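Local structure of light Chain (6BVD) at residues G70-F75 against Y255-K260; I219-L224 against F360-R365; S264-T269 against L366-E371. The protein is the light chain of a mosaic botulinum neurotoxin, a zinc-dependent endopeptidase that probably cleaves a neuronal SNARE protein. One frame throughout, in Å; residues are numbered along the deposited sequence.

Contact 1: residues G70-F75 against Y255-K260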
ATOM      1  N   GLY A  70     -33.864 -20.824   4.929  1.00111.55           N
ATOM      2  CA  GLY A  70     -33.081 -22.043   4.995  1.00103.23           C
ATOM      3  C   GLY A  70     -31.627 -21.862   4.599  1.00 96.88           C
ATOM      4  O   GLY A  70     -30.728 -22.444   5.206  1.00 99.11           O
ATOM      5  N   SER A  71     -31.402 -21.058   3.565  1.00 80.36           N
ATOM      6  CA  SER A  71     -30.080 -20.906   2.966  1.00 65.52           C
ATOM      7  C   SER A  71     -29.014 -20.278   3.868  1.00 53.44           C
ATOM      8  O   SER A  71     -29.283 -19.347   4.626  1.00 52.59           O
ATOM      9  CB  SER A  71     -30.181 -20.113   1.659  1.00 61.11           C
ATOM     10  OG  SER A  71     -28.912 -19.979   1.044  1.00 62.75           O
ATOM     11  N   ASP A  72     -27.800 -20.808   3.754  1.00 45.63           N
ATOM     12  CA  ASP A  72     -26.603 -20.248   4.381  1.00 55.68           C
ATOM     13  C   ASP A  72     -26.119 -18.942   3.736  1.00 56.14           C
ATOM     14  O   ASP A  72     -25.187 -18.317   4.246  1.00 56.08           O
ATOM     15  CB  ASP A  72     -25.477 -21.275   4.383  1.00 59.62           C
ATOM     16  CG  ASP A  72     -25.616 -22.277   5.525  1.00 74.48           C
ATOM     17  OD1 ASP A  72     -26.247 -21.930   6.554  1.00 79.10           O
ATOM     18  OD2 ASP A  72     -25.105 -23.411   5.388  1.00 79.75           O
ATOM     19  N   GLY A  73     -26.753 -18.520   2.640  1.00 48.41           N
ATOM     20  CA  GLY A  73     -26.299 -17.330   1.922  1.00 49.90           C
ATOM     21  C   GLY A  73     -26.932 -15.999   2.316  1.00 45.67           C
ATOM     22  O   GLY A  73     -27.608 -15.889   3.332  1.00 47.04           O
ATOM     23  N   TYR A  74     -26.703 -14.972   1.502  1.00 36.58           N
ATOM     24  CA  TYR A  74     -27.283 -13.661   1.751  1.00 30.96           C
ATOM     25  C   TYR A  74     -27.666 -13.004   0.418  1.00 37.45           C
ATOM     26  O   TYR A  74     -26.907 -13.054  -0.551  1.00 36.97           O
ATOM     27  CB  TYR A  74     -26.300 -12.772   2.538  1.00 33.25           C
ATOM     28  CG  TYR A  74     -26.877 -11.424   2.869  1.00 36.53           C
ATOM     29  CD1 TYR A  74     -27.860 -11.295   3.838  1.00 37.37           C
ATOM     30  CD2 TYR A  74     -26.484 -10.286   2.176  1.00 31.32           C
ATOM     31  CE1 TYR A  74     -28.418 -10.065   4.133  1.00 37.18           C
ATOM     32  CE2 TYR A  74     -27.040  -9.043   2.461  1.00 32.57           C
ATOM     33  CZ  TYR A  74     -28.012  -8.947   3.449  1.00 39.10           C
ATOM     34  OH  TYR A  74     -28.592  -7.733   3.745  1.00 39.92           O
ATOM     35  N   PHE A  75     -28.821 -12.352   0.393  1.00 33.66           N
ATOM     36  CA  PHE A  75     -29.392 -11.838  -0.839  1.00 32.86           C
ATOM     37  C   PHE A  75     -29.753 -10.375  -0.709  1.00 30.44           C
ATOM     38  O   PHE A  75     -30.281  -9.961   0.307  1.00 35.90           O
ATOM     39  CB  PHE A  75     -30.633 -12.654  -1.222  1.00 36.84           C
ATOM     40  CG  PHE A  75     -30.329 -14.089  -1.507  1.00 39.98           C
ATOM     41  CD1 PHE A  75     -30.092 -14.510  -2.814  1.00 37.36           C
ATOM     42  CD2 PHE A  75     -30.230 -15.012  -0.473  1.00 38.53           C
ATOM     43  CE1 PHE A  75     -29.785 -15.820  -3.086  1.00 34.02           C
ATOM     44  CE2 PHE A  75     -29.914 -16.338  -0.737  1.00 40.23           C
ATOM     45  CZ  PHE A  75     -29.685 -16.739  -2.050  1.00 37.04           C
ATOM     46  N   TYR A 255     -14.364 -31.388  12.491  1.00 36.16           N
ATOM     47  CA  TYR A 255     -14.341 -30.036  11.943  1.00 33.56           C
ATOM     48  C   TYR A 255     -15.116 -29.914  10.634  1.00 37.42           C
ATOM     49  O   TYR A 255     -15.403 -28.793  10.185  1.00 47.24           O
ATOM     50  CB  TYR A 255     -12.892 -29.554  11.714  1.00 35.35           C
ATOM     51  CG  TYR A 255     -12.226 -30.019  10.414  1.00 36.01           C
ATOM     52  CD1 TYR A 255     -12.426 -29.325   9.218  1.00 31.54           C
ATOM     53  CD2 TYR A 255     -11.332 -31.093  10.400  1.00 36.22           C
ATOM     54  CE1 TYR A 255     -11.803 -29.716   8.034  1.00 31.19           C
ATOM     55  CE2 TYR A 255     -10.696 -31.490   9.205  1.00 33.66           C
ATOM     56  CZ  TYR A 255     -10.938 -30.784   8.030  1.00 34.15           C
ATOM     57  OH  TYR A 255     -10.347 -31.163   6.833  1.00 35.39           O
ATOM     58  N   MET A 256     -15.372 -31.051   9.998  1.00 38.46           N
ATOM     59  CA  MET A 256     -15.998 -31.111   8.668  1.00 40.78           C
ATOM     60  C   MET A 256     -17.526 -31.049   8.682  1.00 47.36           C
ATOM     61  O   MET A 256     -18.177 -31.561   9.617  1.00 39.22           O
ATOM     62  CB  MET A 256     -15.589 -32.391   7.936  1.00 30.81           C
ATOM     63  CG  MET A 256     -14.150 -32.501   7.505  1.00 32.97           C
ATOM     64  SD  MET A 256     -13.840 -34.170   6.881  1.00 33.22           S
ATOM     65  CE  MET A 256     -12.118 -34.050   6.369  1.00 37.52           C
ATOM     66  N   LYS A 257     -18.083 -30.435   7.643  1.00 41.65           N
ATOM     67  CA  LYS A 257     -19.504 -30.528   7.348  1.00 40.62           C
ATOM     68  C   LYS A 257     -19.697 -31.059   5.911  1.00 44.44           C
ATOM     69  O   LYS A 257     -19.479 -30.330   4.938  1.00 43.11           O
ATOM     70  CB  LYS A 257     -20.199 -29.177   7.532  1.00 47.81           C
ATOM     71  CG  LYS A 257     -21.708 -29.304   7.492  1.00 63.11           C
ATOM     72  CD  LYS A 257     -22.415 -28.018   7.135  1.00 69.15           C
ATOM     73  CE  LYS A 257     -23.916 -28.266   7.043  1.00 74.94           C
ATOM     74  NZ  LYS A 257     -24.684 -26.992   6.913  1.00 80.57           N
ATOM     75  N   VAL A 258     -20.036 -32.341   5.780  1.00 36.48           N
ATOM     76  CA  VAL A 258     -20.118 -32.985   4.464  1.00 44.80           C
ATOM     77  C   VAL A 258     -21.576 -33.215   4.047  1.00 43.40           C
ATOM     78  O   VAL A 258     -22.362 -33.711   4.839  1.00 49.01           O
ATOM     79  CB  VAL A 258     -19.394 -34.355   4.451  1.00 45.89           C
ATOM     80  CG1 VAL A 258     -19.179 -34.811   3.022  1.00 46.20           C
ATOM     81  CG2 VAL A 258     -18.051 -34.259   5.141  1.00 39.83           C
ATOM     82  N   THR A 259     -21.946 -32.872   2.817  1.00 50.41           N
ATOM     83  CA  THR A 259     -23.340 -33.037   2.370  1.00 58.68           C
ATOM     84  C   THR A 259     -23.437 -33.901   1.110  1.00 56.40           C
ATOM     85  O   THR A 259     -24.332 -34.732   0.986  1.00 64.85           O
ATOM     86  CB  THR A 259     -24.055 -31.694   2.113  1.00 64.93           C
ATOM     87  OG1 THR A 259     -23.265 -30.865   1.248  1.00 69.86           O
ATOM     88  CG2 THR A 259     -24.311 -30.968   3.432  1.00 69.43           C
ATOM     89  N   LYS A 260     -22.560 -33.652   0.153  1.00 45.30           N
ATOM     90  CA  LYS A 260     -22.544 -34.391  -1.107  1.00 40.35           C
ATOM     91  C   LYS A 260     -21.100 -34.676  -1.550  1.00 37.07           C
ATOM     92  O   LYS A 260     -20.151 -34.134  -0.968  1.00 32.75           O
ATOM     93  CB  LYS A 260     -23.284 -33.583  -2.175  1.00 38.19           C
ATOM     94  CG  LYS A 260     -22.584 -32.242  -2.429  1.00 45.84           C
ATOM     95  CD  LYS A 260     -23.361 -31.294  -3.330  1.00 51.93           C
ATOM     96  CE  LYS A 260     -22.753 -29.895  -3.269  1.00 54.52           C
ATOM     97  NZ  LYS A 260     -23.073 -29.084  -4.475  1.00 59.28           N
TER
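With CG swung opposite the backbone N (chi1 -169°) and the rest of the chain extended, Lys257 reaches out toward Asp72, whose CG lies opposite its own carbonyl carbon (chi1 -81°). Asp72 is the middle residue of an ST turn: Ser71 OG accepts from Gly73 N at 3.1 Å, with an N-H...O angle of 162°. The two side chains approach from opposite directions and do all the reaching, for the backbones stay far apart, the CA atoms of Asp72 and Lys257 12.8 Å from each other. What joins them is a single long salt bridge between loops, a small surface link that buries only 35 Å² in all. Both residues are exposed, so water probably screens much of the attraction. Each loop has firmer ties elsewhere. Tyr74 N bonds to Asp163 OD1, and the backbone of Lys257 is hydrogen-bonded to that of Leu369. Beside Lys257, Tyr255 and Met256 pack on Leu366 and Leu369. Across the contact, one carboxylate oxygen does the touching: Asp72 OD2 stops 3.9 Å from Lys257 NZ.

Contact 2: residues I219-L224 against F360-R365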
ATOM      1  N   ILE A 219     -12.555 -14.499  10.918  1.00 26.09           N
ATOM      2  CA  ILE A 219     -13.069 -14.069   9.624  1.00 25.10           C
ATOM      3  C   ILE A 219     -11.980 -14.321   8.553  1.00 26.17           C
ATOM      4  O   ILE A 219     -10.770 -14.247   8.819  1.00 23.48           O
ATOM      5  CB  ILE A 219     -13.519 -12.575   9.649  1.00 23.52           C
ATOM      6  CG1 ILE A 219     -14.374 -12.222   8.413  1.00 29.15           C
ATOM      7  CG2 ILE A 219     -12.337 -11.639   9.800  1.00 19.67           C
ATOM      8  CD1 ILE A 219     -15.760 -12.861   8.426  1.00 27.38           C
ATOM      9  N   LYS A 220     -12.417 -14.649   7.349  1.00 23.92           N
ATOM     10  CA  LYS A 220     -11.509 -14.962   6.266  1.00 20.44           C
ATOM     11  C   LYS A 220     -11.010 -13.664   5.624  1.00 23.17           C
ATOM     12  O   LYS A 220     -11.768 -12.705   5.511  1.00 21.28           O
ATOM     13  CB  LYS A 220     -12.215 -15.870   5.227  1.00 21.16           C
ATOM     14  CG  LYS A 220     -12.540 -17.271   5.824  1.00 15.74           C
ATOM     15  CD  LYS A 220     -13.576 -18.016   4.990  1.00 18.25           C
ATOM     16  CE  LYS A 220     -13.882 -19.333   5.717  1.00 23.21           C
ATOM     17  NZ  LYS A 220     -15.078 -20.010   5.178  1.00 30.50           N
ATOM     18  N   ASP A 221      -9.736 -13.648   5.239  1.00 19.92           N
ATOM     19  CA  ASP A 221      -9.112 -12.506   4.541  1.00 17.56           C
ATOM     20  C   ASP A 221      -9.559 -12.537   3.064  1.00 18.41           C
ATOM     21  O   ASP A 221      -9.275 -13.486   2.384  1.00 23.27           O
ATOM     22  CB  ASP A 221      -7.594 -12.586   4.661  1.00 19.07           C
ATOM     23  CG  ASP A 221      -6.874 -11.360   4.079  1.00 29.06           C
ATOM     24  OD1 ASP A 221      -7.289 -10.903   2.986  1.00 23.69           O
ATOM     25  OD2 ASP A 221      -5.911 -10.867   4.708  1.00 21.86           O
ATOM     26  N   PRO A 222     -10.268 -11.497   2.589  1.00 25.10           N
ATOM     27  CA  PRO A 222     -10.717 -11.493   1.177  1.00 22.53           C
ATOM     28  C   PRO A 222      -9.601 -11.684   0.160  1.00 20.81           C
ATOM     29  O   PRO A 222      -9.899 -12.215  -0.905  1.00 20.16           O
ATOM     30  CB  PRO A 222     -11.358 -10.101   1.016  1.00 22.10           C
ATOM     31  CG  PRO A 222     -11.875  -9.775   2.363  1.00 25.84           C
ATOM     32  CD  PRO A 222     -10.799 -10.338   3.332  1.00 22.18           C
ATOM     33  N   ALA A 223      -8.351 -11.311   0.467  1.00 17.97           N
ATOM     34  CA  ALA A 223      -7.273 -11.517  -0.500  1.00 17.88           C
ATOM     35  C   ALA A 223      -6.982 -13.023  -0.711  1.00 19.30           C
ATOM     36  O   ALA A 223      -6.660 -13.472  -1.824  1.00 17.39           O
ATOM     37  CB  ALA A 223      -5.997 -10.771  -0.068  1.00 19.89           C
ATOM     38  N   LEU A 224      -7.125 -13.808   0.354  1.00 17.58           N
ATOM     39  CA  LEU A 224      -6.916 -15.240   0.269  1.00 25.76           C
ATOM     40  C   LEU A 224      -8.106 -15.872  -0.465  1.00 20.83           C
ATOM     41  O   LEU A 224      -7.909 -16.792  -1.275  1.00 19.77           O
ATOM     42  CB  LEU A 224      -6.729 -15.875   1.686  1.00 17.81           C
ATOM     43  CG  LEU A 224      -6.378 -17.360   1.623  1.00 17.96           C
ATOM     44  CD1 LEU A 224      -5.047 -17.545   0.847  1.00 27.11           C
ATOM     45  CD2 LEU A 224      -6.279 -18.013   3.033  1.00 27.44           C
ATOM     46  N   PHE A 360       1.483 -15.743   3.465  1.00 21.99           N
ATOM     47  CA  PHE A 360       0.918 -14.443   3.793  1.00 19.50           C
ATOM     48  C   PHE A 360       0.643 -14.222   5.296  1.00 24.06           C
ATOM     49  O   PHE A 360       0.208 -13.128   5.703  1.00 22.85           O
ATOM     50  CB  PHE A 360      -0.381 -14.261   3.019  1.00 29.17           C
ATOM     51  CG  PHE A 360      -0.185 -13.757   1.594  1.00 28.04           C
ATOM     52  CD1 PHE A 360      -0.413 -12.433   1.292  1.00 27.23           C
ATOM     53  CD2 PHE A 360       0.282 -14.585   0.601  1.00 19.24           C
ATOM     54  CE1 PHE A 360      -0.206 -11.942  -0.021  1.00 34.10           C
ATOM     55  CE2 PHE A 360       0.464 -14.110  -0.703  1.00 23.76           C
ATOM     56  CZ  PHE A 360       0.249 -12.777  -0.994  1.00 20.70           C
ATOM     57  N   LYS A 361       0.897 -15.241   6.127  1.00 22.09           N
ATOM     58  CA  LYS A 361       0.534 -15.150   7.538  1.00 20.88           C
ATOM     59  C   LYS A 361      -0.907 -14.743   7.718  1.00 20.42           C
ATOM     60  O   LYS A 361      -1.246 -13.864   8.532  1.00 24.68           O
ATOM     61  CB  LYS A 361       1.487 -14.183   8.273  1.00 26.94           C
ATOM     62  CG  LYS A 361       2.913 -14.649   8.215  1.00 26.08           C
ATOM     63  CD  LYS A 361       3.817 -13.666   8.965  1.00 39.02           C
ATOM     64  CE  LYS A 361       5.158 -14.289   9.285  1.00 48.19           C
ATOM     65  NZ  LYS A 361       5.992 -14.403   8.060  1.00 55.70           N
ATOM     66  N   ILE A 362      -1.764 -15.405   6.921  1.00 24.39           N
ATOM     67  CA  ILE A 362      -3.187 -15.357   7.043  1.00 18.01           C
ATOM     68  C   ILE A 362      -3.678 -16.685   7.659  1.00 24.84           C
ATOM     69  O   ILE A 362      -3.208 -17.747   7.294  1.00 25.50           O
ATOM     70  CB  ILE A 362      -3.862 -15.143   5.642  1.00 20.35           C
ATOM     71  CG1 ILE A 362      -3.560 -13.722   5.109  1.00 23.12           C
ATOM     72  CG2 ILE A 362      -5.353 -15.369   5.741  1.00 17.90           C
ATOM     73  CD1 ILE A 362      -4.076 -13.520   3.590  1.00 23.77           C
ATOM     74  N   LYS A 363      -4.560 -16.616   8.637  1.00 21.66           N
ATOM     75  CA  LYS A 363      -5.140 -17.845   9.198  1.00 20.77           C
ATOM     76  C   LYS A 363      -6.235 -18.324   8.273  1.00 25.06           C
ATOM     77  O   LYS A 363      -7.021 -17.516   7.790  1.00 28.55           O
ATOM     78  CB  LYS A 363      -5.706 -17.620  10.605  1.00 20.97           C
ATOM     79  CG  LYS A 363      -5.991 -18.954  11.354  1.00 32.03           C
ATOM     80  CD  LYS A 363      -6.636 -18.715  12.732  1.00 26.98           C
ATOM     81  CE  LYS A 363      -6.726 -19.998  13.584  1.00 27.75           C
ATOM     82  NZ  LYS A 363      -5.383 -20.647  13.885  1.00 25.44           N
ATOM     83  N   THR A 364      -6.298 -19.634   8.040  1.00 25.26           N
ATOM     84  CA  THR A 364      -7.379 -20.186   7.254  1.00 21.69           C
ATOM     85  C   THR A 364      -7.939 -21.433   7.914  1.00 29.54           C
ATOM     86  O   THR A 364      -7.417 -21.944   8.951  1.00 23.88           O
ATOM     87  CB  THR A 364      -6.915 -20.462   5.799  1.00 25.90           C
ATOM     88  OG1 THR A 364      -8.048 -20.534   4.936  1.00 26.01           O
ATOM     89  CG2 THR A 364      -6.099 -21.711   5.698  1.00 24.07           C
ATOM     90  N   ARG A 365      -9.037 -21.877   7.333  1.00 25.23           N
ATOM     91  CA  ARG A 365      -9.800 -23.023   7.783  1.00 26.22           C
ATOM     92  C   ARG A 365      -8.976 -24.300   7.770  1.00 29.20           C
ATOM     93  O   ARG A 365      -8.000 -24.438   7.036  1.00 27.41           O
ATOM     94  CB  ARG A 365     -11.045 -23.188   6.878  1.00 22.34           C
ATOM     95  CG  ARG A 365     -10.645 -23.335   5.446  1.00 25.49           C
ATOM     96  CD  ARG A 365     -11.839 -23.422   4.461  1.00 28.77           C
ATOM     97  NE  ARG A 365     -11.403 -23.208   3.081  1.00 25.64           N
ATOM     98  CZ  ARG A 365     -12.192 -23.349   2.003  1.00 27.20           C
ATOM     99  NH1 ARG A 365     -13.462 -23.726   2.149  1.00 23.42           N
ATOM    100  NH2 ARG A 365     -11.718 -23.119   0.769  1.00 17.35           N
TER
HETATM  101  O   HOH W   1      -8.582 -16.490   5.634  1.00 23.13           O
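Asp221 OD1 is gripped twice: Ala223 N donates to it at 2.8 Å, nearly along the C-O axis, and Tyr387 OH bonds to it as well. Asp221 is the N-cap of helix 222-237, the bond to Ala223 N is its capping bond, and a CG opposite the backbone N (chi1 -174°) lets the carboxylate fold back to make it. Asp221 OD2 forms a salt bridge with Arg99 NH2, and Ile362 CD1 lies 3.4 Å from Asp221 OD2. Asp221 and Ile362 cross at about a right angle, with Ile362 CG2 set 3.7 Å from Asp221 CB. Ile362 CG2 also meets Leu224 CD2 at 3.9 Å. Leu224 CD2 is shared, for it touches Thr364 OG1 at 3.6 Å, a hydroxyl hydrogen-bonded to Glu353 OE2. Polar linkage between the segments runs through a water, which accepts from Asp221 N at 3.1 Å and donates to Lys363 O at 2.9 Å. Direct contact is van der Waals, with no hydrogen bond across the segments, while the buried carboxylate finds its partners in the helix end, Tyr387 and Arg99. Such surroundings would probably favour an ionised Asp221 at the start of the helix that also carries the zinc ligands His228 and His232.

Contact 3: residues S264-T269 against L366-E371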
ATOM      1  N   SER A 264     -12.658 -33.505  -6.930  1.00 22.59           N
ATOM      2  CA  SER A 264     -11.300 -33.637  -6.392  1.00 25.12           C
ATOM      3  C   SER A 264     -10.506 -32.336  -6.493  1.00 28.04           C
ATOM      4  O   SER A 264      -9.537 -32.152  -5.759  1.00 25.24           O
ATOM      5  CB  SER A 264     -10.511 -34.724  -7.124  1.00 22.27           C
ATOM      6  OG  SER A 264     -10.926 -36.014  -6.726  1.00 29.67           O
ATOM      7  N   ALA A 265     -10.916 -31.461  -7.417  1.00 28.70           N
ATOM      8  CA  ALA A 265     -10.207 -30.185  -7.641  1.00 30.88           C
ATOM      9  C   ALA A 265     -10.272 -29.249  -6.425  1.00 24.99           C
ATOM     10  O   ALA A 265      -9.365 -28.443  -6.220  1.00 20.82           O
ATOM     11  CB  ALA A 265     -10.759 -29.446  -8.905  1.00 24.36           C
ATOM     12  N   GLU A 266     -11.347 -29.324  -5.632  1.00 24.17           N
ATOM     13  CA  GLU A 266     -11.420 -28.435  -4.464  1.00 25.51           C
ATOM     14  C   GLU A 266     -10.373 -28.843  -3.455  1.00 23.79           C
ATOM     15  O   GLU A 266      -9.783 -27.987  -2.790  1.00 28.12           O
ATOM     16  CB  GLU A 266     -12.794 -28.440  -3.799  1.00 20.92           C
ATOM     17  CG  GLU A 266     -13.935 -28.044  -4.731  1.00 24.09           C
ATOM     18  CD  GLU A 266     -13.950 -26.590  -5.148  1.00 32.21           C
ATOM     19  OE1 GLU A 266     -13.086 -25.781  -4.719  1.00 34.14           O
ATOM     20  OE2 GLU A 266     -14.867 -26.266  -5.932  1.00 41.80           O
ATOM     21  N   PHE A 267     -10.137 -30.150  -3.323  1.00 29.58           N
ATOM     22  CA  PHE A 267      -9.141 -30.574  -2.319  1.00 27.46           C
ATOM     23  C   PHE A 267      -7.722 -30.263  -2.814  1.00 31.02           C
ATOM     24  O   PHE A 267      -6.833 -29.928  -2.012  1.00 25.48           O
ATOM     25  CB  PHE A 267      -9.302 -32.046  -1.998  1.00 23.00           C
ATOM     26  CG  PHE A 267     -10.675 -32.392  -1.468  1.00 25.21           C
ATOM     27  CD1 PHE A 267     -11.001 -32.160  -0.136  1.00 22.84           C
ATOM     28  CD2 PHE A 267     -11.669 -32.856  -2.329  1.00 25.10           C
ATOM     29  CE1 PHE A 267     -12.267 -32.466   0.356  1.00 28.71           C
ATOM     30  CE2 PHE A 267     -12.936 -33.160  -1.854  1.00 27.20           C
ATOM     31  CZ  PHE A 267     -13.246 -32.958  -0.516  1.00 34.32           C
ATOM     32  N   LEU A 268      -7.498 -30.369  -4.127  1.00 32.37           N
ATOM     33  CA  LEU A 268      -6.179 -30.045  -4.673  1.00 30.38           C
ATOM     34  C   LEU A 268      -5.953 -28.546  -4.590  1.00 31.39           C
ATOM     35  O   LEU A 268      -4.808 -28.079  -4.438  1.00 30.18           O
ATOM     36  CB  LEU A 268      -6.028 -30.527  -6.120  1.00 34.95           C
ATOM     37  CG  LEU A 268      -6.128 -32.032  -6.371  1.00 31.55           C
ATOM     38  CD1 LEU A 268      -6.137 -32.322  -7.885  1.00 30.98           C
ATOM     39  CD2 LEU A 268      -5.028 -32.825  -5.657  1.00 24.98           C
ATOM     40  N   THR A 269      -7.036 -27.780  -4.674  1.00 20.15           N
ATOM     41  CA  THR A 269      -6.894 -26.337  -4.619  1.00 21.39           C
ATOM     42  C   THR A 269      -6.586 -25.904  -3.170  1.00 24.46           C
ATOM     43  O   THR A 269      -5.726 -25.042  -2.927  1.00 21.33           O
ATOM     44  CB  THR A 269      -8.130 -25.641  -5.144  1.00 26.28           C
ATOM     45  OG1 THR A 269      -8.235 -25.897  -6.567  1.00 25.17           O
ATOM     46  CG2 THR A 269      -8.038 -24.121  -4.908  1.00 19.58           C
ATOM     47  N   LEU A 366      -9.424 -25.284   8.539  1.00 29.29           N
ATOM     48  CA  LEU A 366      -8.701 -26.538   8.671  1.00 28.92           C
ATOM     49  C   LEU A 366      -8.634 -27.374   7.412  1.00 27.34           C
ATOM     50  O   LEU A 366      -7.732 -28.203   7.266  1.00 37.66           O
ATOM     51  CB  LEU A 366      -9.335 -27.369   9.804  1.00 34.47           C
ATOM     52  CG  LEU A 366      -8.881 -26.893  11.187  1.00 42.44           C
ATOM     53  CD1 LEU A 366      -9.579 -27.649  12.317  1.00 44.17           C
ATOM     54  CD2 LEU A 366      -7.371 -27.042  11.320  1.00 40.47           C
ATOM     55  N   GLY A 367      -9.586 -27.171   6.501  1.00 29.69           N
ATOM     56  CA  GLY A 367      -9.631 -27.894   5.243  1.00 25.80           C
ATOM     57  C   GLY A 367     -10.837 -27.428   4.442  1.00 25.71           C
ATOM     58  O   GLY A 367     -11.684 -26.698   4.974  1.00 25.06           O
ATOM     59  N   TYR A 368     -10.944 -27.859   3.190  1.00 25.28           N
ATOM     60  CA  TYR A 368     -12.055 -27.433   2.342  1.00 30.34           C
ATOM     61  C   TYR A 368     -13.441 -27.744   2.922  1.00 28.47           C
ATOM     62  O   TYR A 368     -14.378 -26.965   2.766  1.00 32.11           O
ATOM     63  CB  TYR A 368     -11.952 -28.079   0.956  1.00 27.37           C
ATOM     64  CG  TYR A 368     -13.046 -27.561   0.053  1.00 29.95           C
ATOM     65  CD1 TYR A 368     -12.907 -26.322  -0.582  1.00 31.30           C
ATOM     66  CD2 TYR A 368     -14.222 -28.281  -0.143  1.00 29.08           C
ATOM     67  CE1 TYR A 368     -13.917 -25.822  -1.393  1.00 34.54           C
ATOM     68  CE2 TYR A 368     -15.238 -27.786  -0.936  1.00 36.85           C
ATOM     69  CZ  TYR A 368     -15.069 -26.549  -1.566  1.00 41.63           C
ATOM     70  OH  TYR A 368     -16.062 -26.049  -2.373  1.00 48.66           O
ATOM     71  N   LEU A 369     -13.566 -28.878   3.612  1.00 27.44           N
ATOM     72  CA  LEU A 369     -14.849 -29.316   4.132  1.00 30.71           C
ATOM     73  C   LEU A 369     -15.202 -28.699   5.473  1.00 36.89           C
ATOM     74  O   LEU A 369     -16.190 -29.120   6.105  1.00 31.46           O
ATOM     75  CB  LEU A 369     -14.872 -30.843   4.271  1.00 28.09           C
ATOM     76  CG  LEU A 369     -14.865 -31.589   2.929  1.00 27.98           C
ATOM     77  CD1 LEU A 369     -14.678 -33.100   3.104  1.00 27.47           C
ATOM     78  CD2 LEU A 369     -16.135 -31.272   2.095  1.00 27.03           C
ATOM     79  N   ALA A 370     -14.402 -27.728   5.919  1.00 31.19           N
ATOM     80  CA  ALA A 370     -14.664 -27.070   7.206  1.00 33.09           C
ATOM     81  C   ALA A 370     -15.997 -26.324   7.175  1.00 35.47           C
ATOM     82  O   ALA A 370     -16.424 -25.822   6.122  1.00 29.55           O
ATOM     83  CB  ALA A 370     -13.523 -26.105   7.574  1.00 32.88           C
ATOM     84  N   GLU A 371     -16.634 -26.219   8.344  1.00 32.66           N
ATOM     85  CA  GLU A 371     -17.923 -25.550   8.430  1.00 31.89           C
ATOM     86  C   GLU A 371     -17.730 -24.054   8.199  1.00 35.35           C
ATOM     87  O   GLU A 371     -16.756 -23.457   8.685  1.00 31.36           O
ATOM     88  CB  GLU A 371     -18.586 -25.812   9.797  1.00 33.61           C
ATOM     89  CG  GLU A 371     -20.045 -25.360   9.882  1.00 41.33           C
ATOM     90  CD  GLU A 371     -20.713 -25.717  11.227  1.00 44.42           C
ATOM     91  OE1 GLU A 371     -20.087 -26.435  12.040  1.00 39.74           O
ATOM     92  OE2 GLU A 371     -21.876 -25.300  11.446  1.00 35.30           O
TER
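A CH-pi contact joins Glu266 to Tyr368: Glu266 CB sits over the centre of the tyrosine ring, 3.6 Å from the centroid and 6° off the normal. A bend at chi2 (-70°) then carries the carboxylate along the ring toward the hydroxyl, its plane nearly parallel to the ring. Glu266 OE1 comes within 3.4 Å of Tyr368 CE1, and Glu266 CD lies 3.5 Å from Tyr368 OH. A second aromatic contact is edge-to-face: the edge of Tyr368 is turned to the face of Phe267, with centroids 6.0 Å apart and planes at 68°. Apolar packing completes the junction, as Leu369 CD1 meets Phe267 CE1 at 3.7 Å, at the edge of the phenylalanine ring and near its plane. The hydrogen bonds lie within each segment. Residues 367-370 form a type I turn, closed by Ala370 N to Gly367 O at 3.1 Å. On the helix, Ala265 O accepts from both Thr269 N and Thr269 OG1, which reach it from opposite faces. Glu266 also binds zinc with His228 and His232, so the tyrosine packs directly on a first-shell ligand in the two-histidine, one-glutamate site typical of gluzincin-type HExxH metalloproteases.

In the fold
Burial and chemistry change together across these three contacts. Contact 2 is buried, and its close packing of methyl groups is combined with a carboxylate satisfied from several directions. Contact 3, partly buried, relies on aromatic and CH-pi packing beside the zinc, whereas contact 1 is a surface link with one long salt bridge. Contacts 2 and 3 share the connection between helix 353-360 and strand 373-377: residues 360-365 meet the start of the helix bearing the zinc histidines, and 366-371 meet the helix bearing the zinc glutamate. Contact 1 adjoins contact 3 where residues 255-256 pack against 366-369. Its centre lies about 21 Å from that of the chain, against about 15 Å for the others.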